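Local coordinates for protein thiosulfate reductase (Thermus thermophilus, PDB 2VPZ) that probably reduces sulfur compounds such as polysulfide or thiosulfate, using an iron-sulfur cluster and a molybdenum centre held by two molybdopterin guanine dinucleotides, at residues 408-413 with 417-422; 438-441 with 445-448. One frame throughout, in Å; residues are numbered along the deposited sequence.

How the contacts relate
Contact 1 (408-413 with 417-422) closes before contact 2 (438-441 with 445-448) opens, and their centres lie about 16 Å apart. They are joined by an apolar seam: I417 CD1 of contact 1 sits 3.9 Å from I440 CD1 of contact 2, I417 CG1 lies 4.1 Å from I446 CD1, and I421 CD1 lies 4.1 Å from I446 CG2. Contact 2 binds the PA phosphate of one MGD, and the side chain of S445 is about 9 Å from the molybdenum atom. Contact 1 stands behind it, the side chain of E419 being about 14 Å from a bound MGD, so it meets the cofactor-binding loop through isoleucines rather than the cofactor itself.

Contact 1 (408-413 with 417-422); sequences GKFFAR and IQELIE
The ammonium group of K409 lies among several oxygens, each held only loosely. Its NZ gives a weak hydrogen bond, 3.1 Å long, to the main-chain O of E419, and makes a long salt bridge of 3.7 Å to E422 OE1. A water bridges the same pair: it donates to E422 OE1 at 2.7 Å and accepts a weak bond from K409 NZ at 3.4 Å. The main-chain O of A405 takes a further weak bond from the same nitrogen. Each direct link of NZ is weak or long, and a flexible lysine suits a place where its charge is shared among several acceptors.

The backbone brings the acceptors together. E419 to E422 form a type I beta turn, whose first residue offers its carbonyl and whose last offers its carboxylate. With CG anti to the backbone N (chi1 -172°) and the chain extended beyond, the E422 side chain reaches out to K409 NZ and the water. E419 behaves differently. A bend at chi2 (-58°) folds its carboxylate back, and OE1 comes to rest 3.6 Å from K409 CD, beside the aliphatic part of the lysine, while NZ stays 4.6 Å from that oxygen. Its other oxygen, OE2, is hydrogen-bonded to the hydroxyl of Y723. E419 CG also approaches the F410 ring at its edge, near the ring plane, 4.2 Å from CE2. The buried phenyl thus borders the methylene part of the glutamate.

Both segments belong to the long loop between helices 341-354 and 423-426. F411 packs on helix 594-600, and A412 on helix 168-184. In this partly buried setting the lysine charge probably favours the ionised form of E422, and the link across the loop relies on a weak bond to a carbonyl, a long salt bridge and a water.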
ATOM      1  N   GLY A 408      62.004  -1.841  11.520  1.00 59.32           N
ATOM      2  CA  GLY A 408      61.854  -2.954  12.419  1.00 57.39           C
ATOM      3  C   GLY A 408      60.562  -3.007  13.198  1.00 56.55           C
ATOM      4  O   GLY A 408      60.349  -3.897  14.035  1.00 57.08           O
ATOM      5  N   LYS A 409      59.614  -2.123  12.903  1.00 55.13           N
ATOM      6  CA  LYS A 409      58.404  -2.058  13.714  1.00 53.04           C
ATOM      7  C   LYS A 409      57.259  -3.092  13.614  1.00 52.45           C
ATOM      8  O   LYS A 409      56.529  -3.330  14.582  1.00 52.92           O
ATOM      9  CB  LYS A 409      57.867  -0.608  13.674  1.00 53.44           C
ATOM     10  CG  LYS A 409      58.776   0.412  14.403  1.00 52.99           C
ATOM     11  CD  LYS A 409      58.483   1.863  14.000  1.00 54.08           C
ATOM     12  CE  LYS A 409      59.764   2.719  13.856  1.00 55.18           C
ATOM     13  NZ  LYS A 409      59.510   4.099  13.298  1.00 56.37           N
ATOM     14  N   PHE A 410      57.141  -3.719  12.449  1.00 51.16           N
ATOM     15  CA  PHE A 410      56.133  -4.749  12.164  1.00 49.83           C
ATOM     16  C   PHE A 410      56.765  -5.757  11.166  1.00 50.52           C
ATOM     17  O   PHE A 410      57.840  -5.476  10.628  1.00 49.52           O
ATOM     18  CB  PHE A 410      54.853  -4.097  11.615  1.00 47.15           C
ATOM     19  CG  PHE A 410      55.091  -3.016  10.583  1.00 42.36           C
ATOM     20  CD1 PHE A 410      55.153  -3.331   9.225  1.00 41.00           C
ATOM     21  CD2 PHE A 410      55.261  -1.682  10.970  1.00 41.10           C
ATOM     22  CE1 PHE A 410      55.376  -2.331   8.252  1.00 40.30           C
ATOM     23  CE2 PHE A 410      55.488  -0.659  10.011  1.00 40.52           C
ATOM     24  CZ  PHE A 410      55.546  -0.987   8.652  1.00 39.25           C
ATOM     25  N   PHE A 411      56.117  -6.896  10.900  1.00 51.52           N
ATOM     26  CA  PHE A 411      56.648  -7.943   9.997  1.00 53.32           C
ATOM     27  C   PHE A 411      56.724  -7.625   8.500  1.00 54.10           C
ATOM     28  O   PHE A 411      57.781  -7.770   7.865  1.00 54.60           O
ATOM     29  CB  PHE A 411      55.891  -9.270  10.176  1.00 55.16           C
ATOM     30  CG  PHE A 411      56.423 -10.421   9.324  1.00 57.14           C
ATOM     31  CD1 PHE A 411      57.360 -11.309   9.840  1.00 58.25           C
ATOM     32  CD2 PHE A 411      55.985 -10.599   8.000  1.00 58.09           C
ATOM     33  CE1 PHE A 411      57.872 -12.372   9.067  1.00 58.85           C
ATOM     34  CE2 PHE A 411      56.489 -11.666   7.202  1.00 59.09           C
ATOM     35  CZ  PHE A 411      57.438 -12.552   7.747  1.00 58.95           C
ATOM     36  N   ALA A 412      55.584  -7.234   7.939  1.00 54.74           N
ATOM     37  CA  ALA A 412      55.443  -6.864   6.522  1.00 54.96           C
ATOM     38  C   ALA A 412      56.424  -5.760   6.075  1.00 54.92           C
ATOM     39  O   ALA A 412      56.982  -5.028   6.905  1.00 54.64           O
ATOM     40  CB  ALA A 412      53.975  -6.482   6.190  1.00 55.81           C
ATOM     41  N   ARG A 413      56.582  -5.638   4.761  1.00 55.45           N
ATOM     42  CA  ARG A 413      57.499  -4.726   4.077  1.00 56.74           C
ATOM     43  C   ARG A 413      56.985  -3.366   3.518  1.00 56.18           C
ATOM     44  O   ARG A 413      57.772  -2.563   3.000  1.00 55.64           O
ATOM     45  CB  ARG A 413      58.185  -5.525   2.936  1.00 58.97           C
ATOM     46  CG  ARG A 413      57.224  -6.054   1.820  1.00 63.07           C
ATOM     47  CD  ARG A 413      55.749  -6.423   2.303  1.00 66.06           C
ATOM     48  NE  ARG A 413      55.625  -7.685   3.074  1.00 68.55           N
ATOM     49  CZ  ARG A 413      54.666  -8.613   2.938  1.00 69.85           C
ATOM     50  NH1 ARG A 413      53.682  -8.485   2.050  1.00 70.81           N
ATOM     51  NH2 ARG A 413      54.687  -9.716   3.704  1.00 69.29           N
ATOM     52  N   ILE A 417      52.947   5.311   6.818  1.00 43.91           N
ATOM     53  CA  ILE A 417      52.962   6.773   6.983  1.00 42.03           C
ATOM     54  C   ILE A 417      53.019   7.327   8.400  1.00 43.31           C
ATOM     55  O   ILE A 417      53.711   8.309   8.730  1.00 43.84           O
ATOM     56  CB  ILE A 417      51.722   7.457   6.225  1.00 39.38           C
ATOM     57  CG1 ILE A 417      51.909   8.963   6.090  1.00 36.52           C
ATOM     58  CG2 ILE A 417      50.408   7.095   6.967  1.00 36.95           C
ATOM     59  CD1 ILE A 417      51.136   9.596   4.919  1.00 34.78           C
ATOM     60  N   GLN A 418      52.283   6.643   9.252  1.00 44.23           N
ATOM     61  CA  GLN A 418      52.134   6.965  10.650  1.00 44.94           C
ATOM     62  C   GLN A 418      53.354   6.608  11.533  1.00 45.44           C
ATOM     63  O   GLN A 418      53.510   7.160  12.623  1.00 45.97           O
ATOM     64  CB  GLN A 418      50.828   6.317  11.115  1.00 44.78           C
ATOM     65  CG  GLN A 418      50.569   4.915  10.499  1.00 44.97           C
ATOM     66  CD  GLN A 418      50.783   3.846  11.528  1.00 45.88           C
ATOM     67  OE1 GLN A 418      50.872   4.172  12.714  1.00 49.15           O
ATOM     68  NE2 GLN A 418      50.847   2.583  11.122  1.00 46.69           N
ATOM     69  N   GLU A 419      54.256   5.735  11.069  1.00 46.63           N
ATOM     70  CA  GLU A 419      55.448   5.338  11.840  1.00 46.62           C
ATOM     71  C   GLU A 419      56.724   6.205  11.559  1.00 46.81           C
ATOM     72  O   GLU A 419      57.590   6.332  12.436  1.00 48.51           O
ATOM     73  CB  GLU A 419      55.731   3.834  11.677  1.00 46.80           C
ATOM     74  CG  GLU A 419      54.576   2.893  12.148  1.00 47.83           C
ATOM     75  CD  GLU A 419      54.198   3.090  13.630  1.00 48.58           C
ATOM     76  OE1 GLU A 419      55.132   3.182  14.456  1.00 48.92           O
ATOM     77  OE2 GLU A 419      52.983   3.132  13.948  1.00 48.91           O
ATOM     78  N   LEU A 420      56.818   6.818  10.371  1.00 45.41           N
ATOM     79  CA  LEU A 420      57.950   7.694   9.976  1.00 46.35           C
ATOM     80  C   LEU A 420      57.843   9.122  10.534  1.00 47.00           C
ATOM     81  O   LEU A 420      58.623  10.003  10.131  1.00 47.62           O
ATOM     82  CB  LEU A 420      58.070   7.858   8.440  1.00 45.44           C
ATOM     83  CG  LEU A 420      57.823   6.663   7.528  1.00 45.32           C
ATOM     84  CD1 LEU A 420      57.372   7.146   6.150  1.00 43.68           C
ATOM     85  CD2 LEU A 420      59.074   5.774   7.434  1.00 44.35           C
ATOM     86  N   ILE A 421      56.873   9.359  11.411  1.00 47.40           N
ATOM     87  CA  ILE A 421      56.635  10.696  12.010  1.00 48.61           C
ATOM     88  C   ILE A 421      57.397  10.898  13.305  1.00 49.02           C
ATOM     89  O   ILE A 421      57.637  12.018  13.743  1.00 48.62           O
ATOM     90  CB  ILE A 421      55.142  10.977  12.410  1.00 48.22           C
ATOM     91  CG1 ILE A 421      54.202  10.792  11.237  1.00 48.14           C
ATOM     92  CG2 ILE A 421      55.029  12.420  12.999  1.00 47.56           C
ATOM     93  CD1 ILE A 421      53.300  12.006  10.944  1.00 47.86           C
ATOM     94  N   GLU A 422      57.696   9.781  13.944  1.00 50.80           N
ATOM     95  CA  GLU A 422      58.395   9.731  15.217  1.00 52.41           C
ATOM     96  C   GLU A 422      59.861  10.159  14.952  1.00 51.98           C
ATOM     97  O   GLU A 422      60.415  10.995  15.713  1.00 52.05           O
ATOM     98  CB  GLU A 422      58.281   8.323  15.810  1.00 55.72           C
ATOM     99  CG  GLU A 422      58.788   8.104  17.226  1.00 61.34           C
ATOM    100  CD  GLU A 422      59.024   6.619  17.524  1.00 65.93           C
ATOM    101  OE1 GLU A 422      59.289   5.867  16.557  1.00 68.62           O
ATOM    102  OE2 GLU A 422      58.960   6.209  18.715  1.00 68.66           O
TER
HETATM  103  O   HOH W   1      61.673   5.831  15.283  1.00 86.54           O

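Contact 2 (438-441 with 445-448). With MGD (2-amino-5,6-dimercapto-7-methyl-3,7,8a,9-tetrahydro-8-oxa-1,3,9,10-tetraaza-anthracen-4-one guanosine dinucleotide), chain H.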
ATOM      1  N   TYR A 438      52.109  16.038  -0.740  1.00 35.79           N
ATOM      2  CA  TYR A 438      51.442  16.217  -2.036  1.00 34.50           C
ATOM      3  C   TYR A 438      49.965  15.746  -1.879  1.00 33.79           C
ATOM      4  O   TYR A 438      49.728  14.554  -1.781  1.00 33.04           O
ATOM      5  CB  TYR A 438      52.147  15.429  -3.156  1.00 34.18           C
ATOM      6  CG  TYR A 438      51.377  15.501  -4.458  1.00 34.81           C
ATOM      7  CD1 TYR A 438      51.397  16.666  -5.237  1.00 34.85           C
ATOM      8  CD2 TYR A 438      50.511  14.464  -4.850  1.00 33.90           C
ATOM      9  CE1 TYR A 438      50.579  16.813  -6.361  1.00 35.79           C
ATOM     10  CE2 TYR A 438      49.694  14.584  -5.975  1.00 34.92           C
ATOM     11  CZ  TYR A 438      49.734  15.767  -6.729  1.00 36.80           C
ATOM     12  OH  TYR A 438      48.914  15.931  -7.828  1.00 38.55           O
ATOM     13  N   GLY A 439      49.009  16.684  -1.827  1.00 33.75           N
ATOM     14  CA  GLY A 439      47.597  16.354  -1.684  1.00 31.84           C
ATOM     15  C   GLY A 439      47.247  15.270  -0.670  1.00 33.34           C
ATOM     16  O   GLY A 439      46.591  14.273  -0.978  1.00 34.31           O
ATOM     17  N   ILE A 440      47.700  15.440   0.563  1.00 32.92           N
ATOM     18  CA  ILE A 440      47.451  14.442   1.607  1.00 34.93           C
ATOM     19  C   ILE A 440      47.146  15.240   2.892  1.00 35.17           C
ATOM     20  O   ILE A 440      47.881  16.162   3.255  1.00 35.76           O
ATOM     21  CB  ILE A 440      48.724  13.435   1.706  1.00 34.16           C
ATOM     22  CG1 ILE A 440      48.434  12.252   2.626  1.00 36.21           C
ATOM     23  CG2 ILE A 440      49.978  14.207   2.121  1.00 33.39           C
ATOM     24  CD1 ILE A 440      48.674  12.523   4.115  1.00 36.46           C
ATOM     25  N   ASN A 441      46.033  14.929   3.549  1.00 35.15           N
ATOM     26  CA  ASN A 441      45.575  15.679   4.726  1.00 34.65           C
ATOM     27  C   ASN A 441      46.318  15.297   6.033  1.00 34.26           C
ATOM     28  O   ASN A 441      45.876  14.435   6.780  1.00 33.16           O
ATOM     29  CB  ASN A 441      44.044  15.507   4.865  1.00 35.45           C
ATOM     30  CG  ASN A 441      43.335  16.780   5.342  1.00 35.77           C
ATOM     31  OD1 ASN A 441      42.298  17.184   4.791  1.00 36.12           O
ATOM     32  ND2 ASN A 441      43.886  17.401   6.377  1.00 35.94           N
ATOM     33  N   SER A 445      43.969  12.692   8.132  1.00 33.50           N
ATOM     34  CA  SER A 445      44.232  11.317   7.696  1.00 34.76           C
ATOM     35  C   SER A 445      45.264  10.490   8.500  1.00 35.44           C
ATOM     36  O   SER A 445      45.390   9.281   8.271  1.00 35.77           O
ATOM     37  CB  SER A 445      44.603  11.292   6.209  1.00 35.36           C
ATOM     38  OG  SER A 445      43.698  12.001   5.398  1.00 36.97           O
ATOM     39  N   ILE A 446      45.997  11.149   9.399  1.00 34.30           N
ATOM     40  CA  ILE A 446      47.009  10.491  10.240  1.00 33.39           C
ATOM     41  C   ILE A 446      46.585  10.713  11.709  1.00 33.02           C
ATOM     42  O   ILE A 446      46.345  11.838  12.126  1.00 31.34           O
ATOM     43  CB  ILE A 446      48.455  11.116   9.995  1.00 34.23           C
ATOM     44  CG1 ILE A 446      48.832  11.059   8.500  1.00 33.94           C
ATOM     45  CG2 ILE A 446      49.505  10.348  10.845  1.00 34.73           C
ATOM     46  CD1 ILE A 446      50.036  11.957   8.118  1.00 33.10           C
ATOM     47  N   PRO A 447      46.483   9.627  12.510  1.00 33.69           N
ATOM     48  CA  PRO A 447      46.077   9.870  13.900  1.00 34.87           C
ATOM     49  C   PRO A 447      47.109  10.592  14.792  1.00 37.60           C
ATOM     50  O   PRO A 447      48.298  10.697  14.426  1.00 37.16           O
ATOM     51  CB  PRO A 447      45.692   8.491  14.436  1.00 32.22           C
ATOM     52  CG  PRO A 447      46.526   7.509  13.585  1.00 33.02           C
ATOM     53  CD  PRO A 447      46.770   8.206  12.251  1.00 33.03           C
ATOM     54  N   ASN A 448      46.654  11.084  15.939  1.00 38.21           N
ATOM     55  CA  ASN A 448      47.477  11.783  16.914  1.00 38.87           C
ATOM     56  C   ASN A 448      47.975  13.125  16.349  1.00 39.04           C
ATOM     57  O   ASN A 448      49.192  13.350  16.216  1.00 39.98           O
ATOM     58  CB  ASN A 448      48.645  10.889  17.316  1.00 40.77           C
ATOM     59  CG  ASN A 448      49.262  11.244  18.680  1.00 42.41           C
ATOM     60  OD1 ASN A 448      48.755  12.098  19.404  1.00 44.72           O
ATOM     61  ND2 ASN A 448      50.349  10.568  19.032  1.00 43.64           N
TER
HETATM   62  PB  MGD H1765      41.485  14.009   1.975  1.00 36.68           P
HETATM   63  O1B MGD H1765      40.903  14.428   3.290  1.00 34.60           O
HETATM   64  O2B MGD H1765      40.637  14.070   0.742  1.00 34.50           O
HETATM   65  O3B MGD H1765      42.170  12.587   2.309  1.00 31.19           O
HETATM   66  O3A MGD H1765      43.310  10.432   2.897  1.00 28.85           O
HETATM   67  PA  MGD H1765      43.525  11.747   2.019  1.00 31.64           P
HETATM   68  O1A MGD H1765      43.485  11.568   0.509  1.00 29.82           O
HETATM   69  O2A MGD H1765      44.657  12.472   2.656  1.00 31.57           O
HETATM   70  O5' MGD H1765      42.732  14.901   1.649  1.00 35.59           O
HETATM   71  C5' MGD H1765      43.049  15.296   0.314  1.00 39.01           C
HETATM   72  C4' MGD H1765      43.995  16.491   0.435  1.00 40.29           C
HETATM   73  O4' MGD H1765      44.423  16.632  -0.915  1.00 41.49           O
HETATM   74  C3' MGD H1765      43.349  17.800   0.810  1.00 41.88           C
HETATM   75  O3' MGD H1765      44.396  18.603   1.371  1.00 41.72           O
HETATM   76  C2' MGD H1765      42.897  18.331  -0.560  1.00 42.66           C
HETATM   77  O2' MGD H1765      42.761  19.724  -0.449  1.00 45.60           O
HETATM   78  C1' MGD H1765      44.044  17.922  -1.487  1.00 43.21           C
HETATM   79  N9  MGD H1765      43.780  17.784  -2.969  1.00 41.66           N
HETATM   80  C8  MGD H1765      42.650  17.364  -3.540  1.00 42.13           C
HETATM   81  N7  MGD H1765      42.719  17.303  -4.890  1.00 41.18           N
HETATM   82  C5  MGD H1765      43.976  17.653  -5.240  1.00 41.56           C
HETATM   83  C6  MGD H1765      44.800  17.763  -6.524  1.00 40.39           C
HETATM   84  O6  MGD H1765      44.301  17.552  -7.685  1.00 37.09           O
HETATM   85  N1  MGD H1765      46.110  18.146  -6.362  1.00 39.81           N
HETATM   86  C2  MGD H1765      46.692  18.421  -5.154  1.00 40.45           C
HETATM   87  N2  MGD H1765      47.998  18.807  -5.018  1.00 40.33           N
HETATM   88  N3  MGD H1765      45.988  18.303  -4.021  1.00 41.69           N
HETATM   89  C4  MGD H1765      44.659  17.958  -3.956  1.00 41.31           C
HETATM   90  C10 MGD H1765      42.614   9.256   2.380  1.00 30.87           C
HETATM   91  C11 MGD H1765      42.840   8.143   3.346  1.00 32.27           C
HETATM   92  O11 MGD H1765      42.635   8.707   4.643  1.00 34.53           O
HETATM   93  C12 MGD H1765      42.040   6.906   3.170  1.00 34.05           C
HETATM   94  S12 MGD H1765      41.901   6.122   1.653  1.00 31.04           S
HETATM   95  C13 MGD H1765      41.448   6.291   4.195  1.00 34.68           C
HETATM   96  S13 MGD H1765      40.490   4.935   4.117  1.00 32.93           S
HETATM   97  C14 MGD H1765      41.549   6.654   5.575  1.00 36.21           C
HETATM   98  N15 MGD H1765      40.210   7.108   6.048  1.00 39.49           N
HETATM   99  C16 MGD H1765      40.232   7.691   7.292  1.00 41.52           C
HETATM  100  C17 MGD H1765      39.135   7.739   8.262  1.00 40.56           C
HETATM  101  O17 MGD H1765      38.000   7.253   7.976  1.00 41.77           O
HETATM  102  N18 MGD H1765      39.373   8.294   9.452  1.00 41.55           N
HETATM  103  C19 MGD H1765      40.564   8.816   9.801  1.00 41.42           C
HETATM  104  N19 MGD H1765      40.758   9.440  11.003  1.00 40.69           N
HETATM  105  N20 MGD H1765      41.602   8.766   8.963  1.00 41.12           N
HETATM  106  C21 MGD H1765      41.516   8.267   7.734  1.00 40.59           C
HETATM  107  N22 MGD H1765      42.568   8.307   6.910  1.00 38.99           N
HETATM  108  C23 MGD H1765      42.642   7.677   5.636  1.00 35.78           C
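S445 and N441 meet where both bond the PA phosphate of MGD. S445 OG donates at 3.0 Å to O3A, the ester oxygen that joins this phosphate to the pterin part, and stands 2.9 Å from O2A of the same phosphate. A small hydroxyl fits here: OG is anti to the carbonyl carbon (chi1 -50°), and this rotation carries it to the phosphate while CB remains against N441 O. O2A is also the target of N441 N, at 3.0 Å and almost straight (171°), so a main-chain N-H serves the anion.

Toward the guanosine, G439 takes a positive phi, easily adopted by glycine, and without a side chain its CA can lie 3.4 Å from guanine N3. The ring of Y438 brings CE1 to 3.5 Å from the guanine amino N2.

Next to this shell, S445 N bonds N441 O at 2.9 Å (158°). This bond, from residue i+4 back to i, spans the one-turn helix 442-445 and ties together the two residues that donate to the phosphate; N441 CB packs 3.6 Å from S445 OG. N441 follows closely on strand 435-438, in the middle of a five-stranded parallel sheet. Binding a dinucleotide phosphate where such a strand gives way to loop and helix recalls Rossmann-like nucleotide sites.

F152 stacks on the Y438 ring, and the hydroxyl of Y438 is hydrogen-bonded to E482, which also bonds the cofactor. Behind the phosphate loop, I440 CD1 touches I446 CD1 at 4.3 Å, branched aliphatic chains filling the buried side away from the charges. I440 also packs on P168, and P447 on L172, both from helix 168-184.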